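Local structure of putative branched chain amino acid ABC transporter, periplasmic amino acid-binding protein (Brucella ovis, 4XFK) at residues A[120-129]-A[390-398]; A[236-247]-A[258-266]. The protein probably serves as the periplasmic binding component of an ABC transport system, capturing branched-chain and other small amino acids for uptake. The protein carries 1 engineered substitution. All coordinates share one frame; numbering follows the deposited sequence.

How the contacts relate
The two contacts lie on opposite sides of the chain's centre, their own centres about 32 Å apart, and share no element. Contact 2 belongs to the core: neighbouring parallel strands 240-243 and 263-266 of a mixed sheet pair through regular backbone bonds, and mostly buried side chains finish the seam. Contact 1 is nearer the surface, where the C-terminal tail 390-398 lies against the loop 120-129 leading into strand 131-133, an edge strand of the other, five-stranded parallel sheet. With no strand pairing there, one hydrogen bond from a side-chain amide, bridging waters, sulfur packing and an aromatic ring join the segments; contact 2 leans far less on water.

Contact 1: residues A[120-129]-A[390-398]; sequences LELTGSKCHF and QESCSMKRP
Gln-390 reaches into the 3-10 turn of 120-122 and donates from NE2 to Leu-120 O, 2.9 Å away, in an almost straight bond (175° at the hydrogen). The acceptor lies in the glutamine's amide plane, whereas NE2 stands above the plane of the Leu-120 carbonyl; Thr-123 N reaches this oxygen from the opposite face, so two donors grip it. Water 3 gives a proton to Gln-390 OE1 at 2.8 Å and accepts from Ser-125 N, while water 2 joins NE2 to Thr-123 OG1. Glutamine suits the place because its amide donates and accepts at once. Gly-124, with no side chain, lets that amide come close: Gln-390 CD is 3.7 Å from Gly-124 CA.

Farther along, in one of the two modelled conformers of Cys-127, SG touches Met-395 CE and lies 3.8 Å from Cys-393 SG, too far for a disulfide; both contacts are tentative.

Phe-129 holds the other end. With CG anti to its backbone N (chi1 -178°), its ring lies along the tail. Pro-398 CD sits over one face, 3.9 Å from the ring centroid, as a CH-pi contact, and Met-395 SD meets the ring edge at 5.3 Å from the centroid, a Met-aromatic contact. Arg-397 NH1 is also at the edge, 3.8 Å from Phe-129 CE1; the guanidinium turns a face to the ring, the planes 87° apart. Bends at chi2 and chi3 bring this head back to the ring, and a salt bridge to Glu-330 holds it.

Outside, Thr-123 OG1 bonds Arg-133 of strand 131-133 and His-128 NE2 bonds Thr-95 of helix 88-104. Helix 322-331 packs against Phe-129 through Ala-326 and Leu-327, while much of the tail remains at the surface.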
loop_
_atom_site.group_PDB
_atom_site.type_symbol
_atom_site.label_atom_id
_atom_site.label_comp_id
_atom_site.label_asym_id
_atom_site.label_seq_id
_atom_site.Cartn_x
_atom_site.Cartn_y
_atom_site.Cartn_z
ATOM N N LEU A 120 -9.541 -2.244 -5.590
ATOM C CA LEU A 120 -10.787 -1.672 -5.093
ATOM C C LEU A 120 -11.696 -2.653 -4.356
ATOM O O LEU A 120 -12.299 -2.293 -3.350
ATOM C CB LEU A 120 -11.569 -1.045 -6.251
ATOM C CG LEU A 120 -10.879 0.152 -6.893
ATOM C CD1 LEU A 120 -11.641 0.598 -8.122
ATOM C CD2 LEU A 120 -10.754 1.282 -5.898
ATOM N N GLU A 121 -11.804 -3.880 -4.856
ATOM C CA GLU A 121 -12.790 -4.827 -4.343
ATOM C C GLU A 121 -12.660 -5.106 -2.847
ATOM O O GLU A 121 -13.649 -5.453 -2.190
ATOM C CB GLU A 121 -12.738 -6.148 -5.121
ATOM C CG GLU A 121 -11.437 -6.932 -4.951
ATOM C CD GLU A 121 -11.469 -8.286 -5.638
ATOM O OE1 GLU A 121 -12.501 -8.617 -6.255
ATOM O OE2 GLU A 121 -10.468 -9.031 -5.545
ATOM N N LEU A 122 -11.454 -4.957 -2.299
ATOM C CA LEU A 122 -11.227 -5.309 -0.900
ATOM C C LEU A 122 -12.042 -4.445 0.072
ATOM O O LEU A 122 -12.360 -4.883 1.177
ATOM C CB LEU A 122 -9.730 -5.311 -0.584
ATOM C CG LEU A 122 -8.970 -6.305 -1.474
ATOM C CD1 LEU A 122 -7.488 -6.059 -1.407
ATOM C CD2 LEU A 122 -9.293 -7.748 -1.085
ATOM N N THR A 123 -12.412 -3.236 -0.352
ATOM C CA THR A 123 -13.324 -2.410 0.435
ATOM C C THR A 123 -14.613 -2.131 -0.345
ATOM O O THR A 123 -15.383 -1.232 0.013
ATOM C CB THR A 123 -12.686 -1.075 0.855
ATOM O OG1 THR A 123 -12.150 -0.412 -0.296
ATOM C CG2 THR A 123 -11.572 -1.307 1.871
ATOM N N GLY A 124 -14.837 -2.904 -1.404
ATOM C CA GLY A 124 -16.039 -2.796 -2.216
ATOM C C GLY A 124 -16.807 -4.101 -2.172
ATOM O O GLY A 124 -17.341 -4.472 -1.126
ATOM N N SER A 125 -16.843 -4.815 -3.294
ATOM C CA SER A 125 -17.628 -6.045 -3.392
ATOM C C SER A 125 -17.199 -7.148 -2.420
ATOM O O SER A 125 -18.009 -8.018 -2.079
ATOM C CB SER A 125 -17.617 -6.582 -4.825
ATOM O OG SER A 125 -16.314 -6.991 -5.197
ATOM N N LYS A 126 -15.945 -7.110 -1.966
ATOM C CA LYS A 126 -15.442 -8.108 -1.021
ATOM C C LYS A 126 -15.290 -7.570 0.399
ATOM O O LYS A 126 -14.706 -8.226 1.254
ATOM C CB LYS A 126 -14.106 -8.692 -1.491
ATOM C CG LYS A 126 -14.226 -9.665 -2.650
ATOM C CD LYS A 126 -12.911 -10.399 -2.879
ATOM C CE LYS A 126 -13.072 -11.503 -3.911
ATOM N NZ LYS A 126 -13.589 -10.967 -5.197
ATOM N N CYS A 127 -15.807 -6.376 0.654
ATOM C CA CYS A 127 -15.784 -5.764 1.980
ATOM C C CYS A 127 -16.453 -6.664 3.014
ATOM O O CYS A 127 -17.533 -7.200 2.748
ATOM C CB CYS A 127 -16.520 -4.419 1.904
ATOM S SG CYS A 127 -16.849 -3.607 3.463
ATOM N N HIS A 128 -15.835 -6.830 4.180
ATOM C CA HIS A 128 -16.494 -7.491 5.303
ATOM C C HIS A 128 -15.900 -6.979 6.605
ATOM O O HIS A 128 -14.861 -6.301 6.612
ATOM C CB HIS A 128 -16.435 -9.020 5.210
ATOM C CG HIS A 128 -15.048 -9.584 5.237
ATOM N ND1 HIS A 128 -14.457 -10.072 6.387
ATOM C CD2 HIS A 128 -14.136 -9.738 4.250
ATOM C CE1 HIS A 128 -13.241 -10.505 6.098
ATOM N NE2 HIS A 128 -13.022 -10.314 4.808
ATOM N N PHE A 129 -16.575 -7.290 7.702
ATOM C CA PHE A 129 -16.280 -6.659 8.978
ATOM C C PHE A 129 -14.882 -6.982 9.502
ATOM O O PHE A 129 -14.274 -6.171 10.186
ATOM C CB PHE A 129 -17.343 -7.044 10.008
ATOM C CG PHE A 129 -17.147 -6.400 11.351
ATOM C CD1 PHE A 129 -17.519 -5.083 11.572
ATOM C CD2 PHE A 129 -16.601 -7.121 12.397
ATOM C CE1 PHE A 129 -17.339 -4.494 12.820
ATOM C CE2 PHE A 129 -16.425 -6.547 13.644
ATOM C CZ PHE A 129 -16.787 -5.228 13.857
ATOM N N GLN A 390 -17.723 2.850 -1.849
ATOM C CA GLN A 390 -18.081 2.262 -3.130
ATOM C C GLN A 390 -19.524 1.794 -3.137
ATOM O O GLN A 390 -20.036 1.319 -2.127
ATOM C CB GLN A 390 -17.155 1.100 -3.468
ATOM C CG GLN A 390 -15.716 1.499 -3.714
ATOM C CD GLN A 390 -14.841 0.294 -3.941
ATOM O OE1 GLN A 390 -15.023 -0.447 -4.906
ATOM N NE2 GLN A 390 -13.894 0.078 -3.045
ATOM N N GLU A 391 -20.168 1.927 -4.290
ATOM C CA GLU A 391 -21.551 1.509 -4.455
ATOM C C GLU A 391 -21.736 0.039 -4.088
ATOM O O GLU A 391 -22.780 -0.352 -3.567
ATOM C CB GLU A 391 -22.000 1.757 -5.903
ATOM C CG GLU A 391 -21.769 3.191 -6.379
ATOM C CD GLU A 391 -21.731 3.329 -7.896
ATOM O OE1 GLU A 391 -21.923 2.316 -8.603
ATOM O OE2 GLU A 391 -21.505 4.460 -8.383
ATOM N N SER A 392 -20.703 -0.762 -4.336
ATOM C CA SER A 392 -20.757 -2.203 -4.111
ATOM C C SER A 392 -20.479 -2.614 -2.666
ATOM O O SER A 392 -20.503 -3.802 -2.349
ATOM C CB SER A 392 -19.748 -2.904 -5.020
ATOM O OG SER A 392 -18.430 -2.473 -4.726
ATOM N N CYS A 393 -20.202 -1.643 -1.799
ATOM C CA CYS A 393 -19.899 -1.927 -0.398
ATOM C C CYS A 393 -21.136 -2.210 0.446
ATOM O O CYS A 393 -22.069 -1.405 0.498
ATOM C CB CYS A 393 -19.113 -0.770 0.230
ATOM S SG CYS A 393 -19.046 -0.790 2.045
ATOM N N SER A 394 -21.121 -3.359 1.111
ATOM C CA SER A 394 -22.094 -3.684 2.139
ATOM C C SER A 394 -21.316 -4.363 3.254
ATOM O O SER A 394 -20.486 -5.229 2.993
ATOM C CB SER A 394 -23.139 -4.648 1.593
ATOM O OG SER A 394 -22.540 -5.901 1.299
ATOM N N MET A 395 -21.554 -3.973 4.496
ATOM C CA MET A 395 -20.866 -4.633 5.597
ATOM C C MET A 395 -21.867 -5.040 6.658
ATOM O O MET A 395 -22.729 -4.258 7.050
ATOM C CB MET A 395 -19.775 -3.739 6.205
ATOM C CG MET A 395 -18.897 -4.433 7.263
ATOM S SD MET A 395 -17.887 -3.226 8.116
ATOM C CE MET A 395 -16.717 -2.853 6.829
ATOM N N LYS A 396 -21.748 -6.275 7.117
ATOM C CA LYS A 396 -22.558 -6.749 8.221
ATOM C C LYS A 396 -21.961 -6.297 9.552
ATOM O O LYS A 396 -20.751 -6.426 9.784
ATOM C CB LYS A 396 -22.677 -8.269 8.164
ATOM C CG LYS A 396 -23.334 -8.763 6.888
ATOM C CD LYS A 396 -23.386 -10.282 6.823
ATOM C CE LYS A 396 -23.934 -10.740 5.480
ATOM N NZ LYS A 396 -24.088 -12.219 5.406
ATOM N N ARG A 397 -22.803 -5.742 10.414
ATOM C CA ARG A 397 -22.376 -5.335 11.746
ATOM C C ARG A 397 -22.437 -6.556 12.661
ATOM O O ARG A 397 -23.115 -7.534 12.350
ATOM C CB ARG A 397 -23.304 -4.244 12.307
ATOM C CG ARG A 397 -23.408 -2.957 11.493
ATOM C CD ARG A 397 -22.088 -2.240 11.369
ATOM N NE ARG A 397 -21.411 -2.076 12.649
ATOM C CZ ARG A 397 -20.132 -1.729 12.758
ATOM N NH1 ARG A 397 -19.414 -1.513 11.658
ATOM N NH2 ARG A 397 -19.566 -1.609 13.955
ATOM N N PRO A 398 -21.721 -6.511 13.791
ATOM C CA PRO A 398 -21.973 -7.520 14.826
ATOM C C PRO A 398 -23.408 -7.350 15.321
ATOM O O PRO A 398 -23.778 -6.246 15.724
ATOM C CB PRO A 398 -20.989 -7.138 15.932
ATOM C CG PRO A 398 -19.901 -6.375 15.231
ATOM C CD PRO A 398 -20.584 -5.635 14.117
HETATM O O HOH W 1 -15.765 1.462 -0.280
HETATM O O HOH W 2 -13.056 2.084 -0.880
HETATM O O HOH W 3 -15.533 -3.093 -5.567
HETATM O O HOH W 4 -19.452 -8.373 6.783
#

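Contact 2: residues A[236-247]-A[258-266]; sequences GLKAKFATSFLD and IAEGHIVST
The imidazole of His-262 stands in for a backbone carbonyl: Phe-241 N donates to its ND1 at 2.9 Å, 167° at the hydrogen and close to the ring plane. NE2 on the other side of the ring gives a weak bond to Ile-258 O, so histidine fits by accepting at one nitrogen and donating at the other. Lys-240 closes the same corner. Bent at chi2 (-57°), its chain passes over the imidazole, CD 3.7 Å from the ring centroid in a CH-pi contact, and delivers NZ to Glu-260 O at 2.8 Å, nearly in line with that C=O, with a weak bond to Ile-258 O. The Ala-259 to His-262 turn that offers Glu-260 O is of type II, and Gly-261 tolerates its positive phi (96°).

Beyond it the strands pair in parallel: Ile-263 N bonds Phe-241 O, Thr-243 N bonds Ile-263 O, and Ser-265 N bonds Thr-243 O. With helix 251-255 between them, strands 240-243 and 263-266 form a beta-alpha-beta unit, the building block of the lobes of periplasmic binding proteins. Strand 215-218 flanks the pair on the side of 240-243, and strand 350-360 runs antiparallel beside 263-266.

Thr-243 OG1 adds a second donor to Ile-263 O at 2.9 Å and accepts from Leu-246 N, an ST motif that turns the chain as the strand ends. The beta-branched Val-264 fits beside it, CG2 3.3 Å from Thr-243 OG1, and Leu-246 sets CD2 3.4 Å from His-262 CB. Phe-241 shows its ring edge to His-262 ND1 and packs on Leu-228 and Met-229 of helix 223-235. At the far end water 5 lies between Asp-247 OD2 and Thr-266 OG1, within hydrogen-bonding distance of both; OD2 accepts from Tyr-294 N, and OG1 bonds Gln-357.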
loop_
_atom_site.group_PDB
_atom_site.type_symbol
_atom_site.label_atom_id
_atom_site.label_comp_id
_atom_site.label_asym_id
_atom_site.label_seq_id
_atom_site.Cartn_x
_atom_site.Cartn_y
_atom_site.Cartn_z
ATOM N N GLY A 236 15.282 7.352 -24.072
ATOM C CA GLY A 236 15.234 8.789 -23.850
ATOM C C GLY A 236 13.815 9.328 -23.789
ATOM O O GLY A 236 13.539 10.439 -24.249
ATOM N N LEU A 237 12.911 8.541 -23.213
ATOM C CA LEU A 237 11.501 8.912 -23.142
ATOM C C LEU A 237 11.317 10.274 -22.497
ATOM O O LEU A 237 11.911 10.561 -21.453
ATOM C CB LEU A 237 10.718 7.867 -22.353
ATOM C CG LEU A 237 9.218 8.122 -22.202
ATOM C CD1 LEU A 237 8.481 7.862 -23.514
ATOM C CD2 LEU A 237 8.650 7.268 -21.073
ATOM N N LYS A 238 10.499 11.111 -23.128
ATOM C CA LYS A 238 10.275 12.471 -22.646
ATOM C C LYS A 238 9.102 12.586 -21.676
ATOM O O LYS A 238 9.126 13.431 -20.774
ATOM C CB LYS A 238 10.089 13.434 -23.822
ATOM C CG LYS A 238 11.339 13.586 -24.674
ATOM C CD LYS A 238 11.222 14.759 -25.630
ATOM C CE LYS A 238 12.517 14.978 -26.396
ATOM N NZ LYS A 238 13.690 15.102 -25.477
ATOM N N ALA A 239 8.084 11.747 -21.867
ATOM C CA ALA A 239 6.922 11.743 -20.981
ATOM C C ALA A 239 7.348 11.415 -19.562
ATOM O O ALA A 239 8.341 10.716 -19.342
ATOM C CB ALA A 239 5.885 10.739 -21.452
ATOM N N LYS A 240 6.594 11.917 -18.596
ATOM C CA LYS A 240 6.877 11.589 -17.207
ATOM C C LYS A 240 5.854 10.600 -16.674
ATOM O O LYS A 240 4.662 10.687 -16.981
ATOM C CB LYS A 240 6.926 12.856 -16.357
ATOM C CG LYS A 240 8.059 13.803 -16.762
ATOM C CD LYS A 240 9.429 13.115 -16.697
ATOM C CE LYS A 240 10.528 13.956 -17.341
ATOM N NZ LYS A 240 11.828 13.212 -17.340
ATOM N N PHE A 241 6.331 9.629 -15.907
ATOM C CA PHE A 241 5.452 8.659 -15.279
ATOM C C PHE A 241 4.740 9.267 -14.077
ATOM O O PHE A 241 5.336 10.009 -13.298
ATOM C CB PHE A 241 6.245 7.423 -14.839
ATOM C CG PHE A 241 6.715 6.557 -15.978
ATOM C CD1 PHE A 241 5.897 5.576 -16.509
ATOM C CD2 PHE A 241 7.981 6.714 -16.505
ATOM C CE1 PHE A 241 6.334 4.777 -17.553
ATOM C CE2 PHE A 241 8.423 5.913 -17.554
ATOM C CZ PHE A 241 7.599 4.946 -18.074
ATOM N N ALA A 242 3.455 8.954 -13.947
ATOM C CA ALA A 242 2.676 9.315 -12.770
ATOM C C ALA A 242 2.249 8.007 -12.126
ATOM O O ALA A 242 1.504 7.232 -12.725
ATOM C CB ALA A 242 1.472 10.155 -13.160
ATOM N N THR A 243 2.752 7.758 -10.917
ATOM C CA THR A 243 2.755 6.410 -10.380
ATOM C C THR A 243 2.259 6.323 -8.954
ATOM O O THR A 243 2.130 7.334 -8.250
ATOM C CB THR A 243 4.190 5.831 -10.363
ATOM O OG1 THR A 243 4.952 6.470 -9.325
ATOM C CG2 THR A 243 4.879 6.009 -11.716
ATOM N N SER A 244 2.026 5.082 -8.529
ATOM C CA SER A 244 1.813 4.757 -7.131
ATOM C C SER A 244 3.075 4.234 -6.459
ATOM O O SER A 244 3.208 4.375 -5.247
ATOM C CB SER A 244 0.701 3.712 -7.000
ATOM O OG SER A 244 0.865 2.658 -7.941
ATOM N N PHE A 245 3.996 3.649 -7.234
ATOM C CA PHE A 245 5.073 2.843 -6.638
ATOM C C PHE A 245 6.481 3.182 -7.118
ATOM O O PHE A 245 7.401 2.379 -6.934
ATOM C CB PHE A 245 4.824 1.344 -6.862
ATOM C CG PHE A 245 3.500 0.858 -6.325
ATOM C CD1 PHE A 245 3.094 1.164 -5.033
ATOM C CD2 PHE A 245 2.661 0.094 -7.120
ATOM C CE1 PHE A 245 1.860 0.725 -4.554
ATOM C CE2 PHE A 245 1.442 -0.355 -6.647
ATOM C CZ PHE A 245 1.036 -0.042 -5.358
ATOM N N LEU A 246 6.687 4.373 -7.681
ATOM C CA LEU A 246 8.016 4.690 -8.198
ATOM C C LEU A 246 9.093 4.727 -7.114
ATOM O O LEU A 246 10.267 4.506 -7.414
ATOM C CB LEU A 246 8.013 6.003 -8.977
ATOM C CG LEU A 246 9.266 6.284 -9.808
ATOM C CD1 LEU A 246 9.470 5.236 -10.893
ATOM C CD2 LEU A 246 9.201 7.674 -10.405
ATOM N N ASP A 247 8.714 4.976 -5.858
ATOM C CA ASP A 247 9.721 5.058 -4.793
ATOM C C ASP A 247 10.149 3.688 -4.247
ATOM O O ASP A 247 10.918 3.619 -3.295
ATOM C CB ASP A 247 9.303 6.018 -3.668
ATOM C CG ASP A 247 8.064 5.564 -2.936
ATOM O OD1 ASP A 247 7.248 4.851 -3.543
ATOM O OD2 ASP A 247 7.907 5.926 -1.753
ATOM N N ILE A 258 16.963 10.064 -17.333
ATOM C CA ILE A 258 15.617 10.649 -17.398
ATOM C C ILE A 258 14.944 10.743 -16.029
ATOM O O ILE A 258 13.729 10.917 -15.943
ATOM C CB ILE A 258 14.671 9.893 -18.375
ATOM C CG1 ILE A 258 14.352 8.482 -17.867
ATOM C CG2 ILE A 258 15.261 9.856 -19.779
ATOM C CD1 ILE A 258 13.162 7.839 -18.573
ATOM N N ALA A 259 15.739 10.661 -14.967
ATOM C CA ALA A 259 15.187 10.603 -13.611
ATOM C C ALA A 259 14.314 11.803 -13.221
ATOM O O ALA A 259 13.276 11.636 -12.573
ATOM C CB ALA A 259 16.306 10.415 -12.595
ATOM N N GLU A 260 14.740 13.010 -13.588
ATOM C CA GLU A 260 14.060 14.220 -13.137
ATOM C C GLU A 260 12.587 14.256 -13.550
ATOM O O GLU A 260 12.249 13.977 -14.696
ATOM C CB GLU A 260 14.784 15.466 -13.669
ATOM C CG GLU A 260 14.205 16.798 -13.184
ATOM C CD GLU A 260 14.878 18.013 -13.813
ATOM O OE1 GLU A 260 15.775 17.838 -14.665
ATOM O OE2 GLU A 260 14.502 19.151 -13.462
ATOM N N GLY A 261 11.713 14.576 -12.603
ATOM C CA GLY A 261 10.365 14.986 -12.948
ATOM C C GLY A 261 9.275 13.933 -12.934
ATOM O O GLY A 261 8.111 14.254 -13.163
ATOM N N HIS A 262 9.631 12.674 -12.697
ATOM C CA HIS A 262 8.611 11.639 -12.528
ATOM C C HIS A 262 7.913 11.813 -11.190
ATOM O O HIS A 262 8.456 12.437 -10.272
ATOM C CB HIS A 262 9.212 10.247 -12.688
ATOM C CG HIS A 262 9.866 10.051 -14.013
ATOM N ND1 HIS A 262 9.156 9.735 -15.152
ATOM C CD2 HIS A 262 11.159 10.177 -14.394
ATOM C CE1 HIS A 262 9.988 9.659 -16.177
ATOM N NE2 HIS A 262 11.206 9.930 -15.745
ATOM N N ILE A 263 6.706 11.266 -11.089
ATOM C CA ILE A 263 5.800 11.600 -10.001
ATOM C C ILE A 263 5.260 10.355 -9.302
ATOM O O ILE A 263 5.014 9.322 -9.934
ATOM C CB ILE A 263 4.589 12.421 -10.546
ATOM C CG1 ILE A 263 5.049 13.589 -11.434
ATOM C CG2 ILE A 263 3.698 12.939 -9.419
ATOM C CD1 ILE A 263 5.833 14.657 -10.689
ATOM N N VAL A 264 5.069 10.460 -7.994
ATOM C CA VAL A 264 4.430 9.401 -7.217
ATOM C C VAL A 264 3.543 10.060 -6.163
ATOM O O VAL A 264 3.829 11.173 -5.721
ATOM C CB VAL A 264 5.487 8.469 -6.558
ATOM C CG1 VAL A 264 6.244 9.187 -5.441
ATOM C CG2 VAL A 264 4.865 7.162 -6.049
ATOM N N SER A 265 2.448 9.399 -5.795
ATOM C CA SER A 265 1.626 9.828 -4.667
ATOM C C SER A 265 1.617 8.700 -3.644
ATOM O O SER A 265 1.297 7.555 -3.986
ATOM C CB SER A 265 0.205 10.137 -5.119
ATOM O OG SER A 265 -0.556 10.575 -4.005
ATOM N N THR A 266 2.008 9.017 -2.408
ATOM C CA THR A 266 2.117 8.010 -1.346
ATOM C C THR A 266 1.673 8.602 -0.008
ATOM O O THR A 266 1.493 9.811 0.096
ATOM C CB THR A 266 3.565 7.491 -1.164
ATOM O OG1 THR A 266 4.287 8.420 -0.358
ATOM C CG2 THR A 266 4.271 7.246 -2.484
HETATM O O HOH W 5 6.480 6.931 0.431
#